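Local coordinates for SJCHGC06286 protein (Schistosoma japonicum, PDB 3QBR), which probably binds BH domains of other Bcl-2 family proteins through its helical Bcl-2 domain, consistent with a part in regulating apoptosis, at residues A[59-64]-A[169-174]. Numbering follows the deposited sequence.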
loop_
_atom_site.group_PDB
_atom_site.type_symbol
_atom_site.label_atom_id
_atom_site.label_comp_id
_atom_site.label_asym_id
_atom_site.label_seq_id
_atom_site.Cartn_x
_atom_site.Cartn_y
_atom_site.Cartn_z
ATOM N N GLN A 59 -13.388 -9.866 -2.876
ATOM C CA GLN A 59 -13.493 -10.152 -1.450
ATOM C C GLN A 59 -12.408 -11.116 -1.005
ATOM O O GLN A 59 -11.750 -10.897 0.016
ATOM C CB GLN A 59 -14.879 -10.688 -1.082
ATOM C CG GLN A 59 -15.904 -9.597 -0.825
ATOM C CD GLN A 59 -17.161 -10.123 -0.144
ATOM O OE1 GLN A 59 -17.452 -11.324 -0.186
ATOM N NE2 GLN A 59 -17.915 -9.222 0.489
ATOM N N GLU A 60 -12.239 -12.190 -1.768
ATOM C CA GLU A 60 -11.149 -13.129 -1.542
ATOM C C GLU A 60 -9.763 -12.438 -1.513
ATOM O O GLU A 60 -8.934 -12.718 -0.646
ATOM C CB GLU A 60 -11.190 -14.238 -2.593
ATOM C CG GLU A 60 -12.102 -15.352 -2.215
ATOM C CD GLU A 60 -11.969 -15.693 -0.739
ATOM O OE1 GLU A 60 -10.838 -16.008 -0.295
ATOM O OE2 GLU A 60 -12.992 -15.636 -0.015
ATOM N N ILE A 61 -9.547 -11.510 -2.435
ATOM C CA ILE A 61 -8.286 -10.807 -2.528
ATOM C C ILE A 61 -8.030 -9.921 -1.308
ATOM O O ILE A 61 -6.915 -9.880 -0.803
ATOM C CB ILE A 61 -8.212 -9.973 -3.823
ATOM C CG1 ILE A 61 -8.215 -10.886 -5.056
ATOM C CG2 ILE A 61 -6.989 -9.071 -3.797
ATOM C CD1 ILE A 61 -8.220 -10.101 -6.388
ATOM N N ILE A 62 -9.064 -9.211 -0.853
ATOM C CA ILE A 62 -8.978 -8.327 0.309
ATOM C C ILE A 62 -8.740 -9.144 1.582
ATOM O O ILE A 62 -7.948 -8.749 2.417
ATOM C CB ILE A 62 -10.277 -7.494 0.499
ATOM C CG1 ILE A 62 -10.389 -6.385 -0.549
ATOM C CG2 ILE A 62 -10.366 -6.916 1.931
ATOM C CD1 ILE A 62 -9.349 -5.274 -0.454
ATOM N N HIS A 63 -9.433 -10.270 1.732
ATOM C CA HIS A 63 -9.176 -11.189 2.845
ATOM C C HIS A 63 -7.704 -11.647 2.912
ATOM O O HIS A 63 -7.057 -11.575 3.969
ATOM C CB HIS A 63 -10.102 -12.410 2.788
ATOM C CG HIS A 63 -11.529 -12.107 3.122
ATOM N ND1 HIS A 63 -11.900 -11.129 4.025
ATOM C CD2 HIS A 63 -12.690 -12.664 2.685
ATOM C CE1 HIS A 63 -13.218 -11.086 4.118
ATOM N NE2 HIS A 63 -13.720 -12.011 3.317
ATOM N N SER A 64 -7.183 -12.111 1.779
ATOM C CA SER A 64 -5.790 -12.496 1.685
ATOM C C SER A 64 -4.920 -11.356 2.136
ATOM O O SER A 64 -4.002 -11.553 2.924
ATOM C CB SER A 64 -5.414 -12.885 0.254
ATOM O OG SER A 64 -5.951 -14.149 -0.066
ATOM N N GLY A 169 -3.089 -12.442 -12.327
ATOM C CA GLY A 169 -3.576 -11.135 -11.938
ATOM C C GLY A 169 -3.606 -10.960 -10.426
ATOM O O GLY A 169 -2.950 -11.682 -9.666
ATOM N N TRP A 170 -4.388 -9.986 -9.982
ATOM C CA TRP A 170 -4.469 -9.654 -8.563
ATOM C C TRP A 170 -4.910 -10.837 -7.732
ATOM O O TRP A 170 -4.629 -10.889 -6.548
ATOM C CB TRP A 170 -5.421 -8.484 -8.358
ATOM C CG TRP A 170 -4.774 -7.167 -8.586
ATOM C CD1 TRP A 170 -5.167 -6.191 -9.467
ATOM C CD2 TRP A 170 -3.613 -6.657 -7.908
ATOM N NE1 TRP A 170 -4.330 -5.101 -9.364
ATOM C CE2 TRP A 170 -3.362 -5.366 -8.422
ATOM C CE3 TRP A 170 -2.778 -7.164 -6.900
ATOM C CZ2 TRP A 170 -2.286 -4.574 -7.975
ATOM C CZ3 TRP A 170 -1.732 -6.386 -6.447
ATOM C CH2 TRP A 170 -1.483 -5.101 -6.993
ATOM N N SER A 171 -5.600 -11.786 -8.359
ATOM C CA SER A 171 -6.060 -12.982 -7.649
ATOM C C SER A 171 -4.925 -13.901 -7.257
ATOM O O SER A 171 -5.137 -14.825 -6.494
ATOM C CB SER A 171 -7.058 -13.773 -8.491
ATOM O OG SER A 171 -8.193 -12.997 -8.782
ATOM N N GLY A 172 -3.734 -13.664 -7.802
ATOM C CA GLY A 172 -2.543 -14.386 -7.388
ATOM C C GLY A 172 -2.454 -14.428 -5.875
ATOM O O GLY A 172 -2.122 -15.460 -5.268
ATOM N N LEU A 173 -2.788 -13.295 -5.266
ATOM C CA LEU A 173 -2.722 -13.145 -3.818
ATOM C C LEU A 173 -3.492 -14.257 -3.073
ATOM O O LEU A 173 -3.063 -14.745 -2.021
ATOM C CB LEU A 173 -3.223 -11.745 -3.423
ATOM C CG LEU A 173 -2.319 -10.593 -3.859
ATOM C CD1 LEU A 173 -3.101 -9.297 -3.902
ATOM C CD2 LEU A 173 -1.065 -10.477 -2.955
ATOM N N ILE A 174 -4.632 -14.648 -3.622
ATOM C CA ILE A 174 -5.469 -15.626 -2.958
ATOM C C ILE A 174 -4.658 -16.901 -2.726
ATOM O O ILE A 174 -4.440 -17.324 -1.587
ATOM C CB ILE A 174 -6.731 -15.909 -3.771
ATOM C CG1 ILE A 174 -7.568 -14.628 -3.877
ATOM C CG2 ILE A 174 -7.517 -17.037 -3.131
ATOM C CD1 ILE A 174 -8.756 -14.742 -4.792
#
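I61 carries the contact, reaching from one turn of helix 58-79 into the bend where a 3-10 turn at 170-171 leads on to the C-terminal helix. Its CG1 lies anti to the carbonyl carbon (chi1 -65°), and the extended second torsion (chi2 177°) continues the branch to CD1. That methyl ends 3.6 Å from W170 C and 3.8 Å from W170 CB, lying against the W170 carbonyl group as well as its CB; S171 OG also borders it. The other branch, I61 CG2, meets L173 CD1 at 3.9 Å, while I61 CG1 meets I174 CD1 at the same separation. The L173 and I174 side chains each cross that of I61 at about a right angle, while W170 meets it at CD1. One turn on, S64 turns its CB toward the partner segment, and its OG approaches I174 CA to 3.3 Å. That buried hydroxyl hydrogen-bonds to S177 OG, which also bonds to L173 O and I174 O and so bridges S64 and the end of the second segment.

The packing thins at E60, which is exposed. Of its side chain only CB takes part, beside I174 CD1, and the chain then bends at chi2 (-41°), its carboxylate making no bond to 169-174. I174 itself is only partly exposed. No hydrogen bond joins the two segments; they bury 317 Å² in total, most of it at I61 and I174.

The contact joins the first turns of helix 58-79 to the C-terminal end of this truncated, all-helical Bcl-2 family fragment; its centre lies about 14 Å from the centre of the chain. S171 OG hydrogen-bonds to N57 ND2 just ahead of helix 58-79. Farther in, W170 lies nearly parallel to the ring of F17 and touches helix 17-31, and both W170 and L173 pack on helix 119-137.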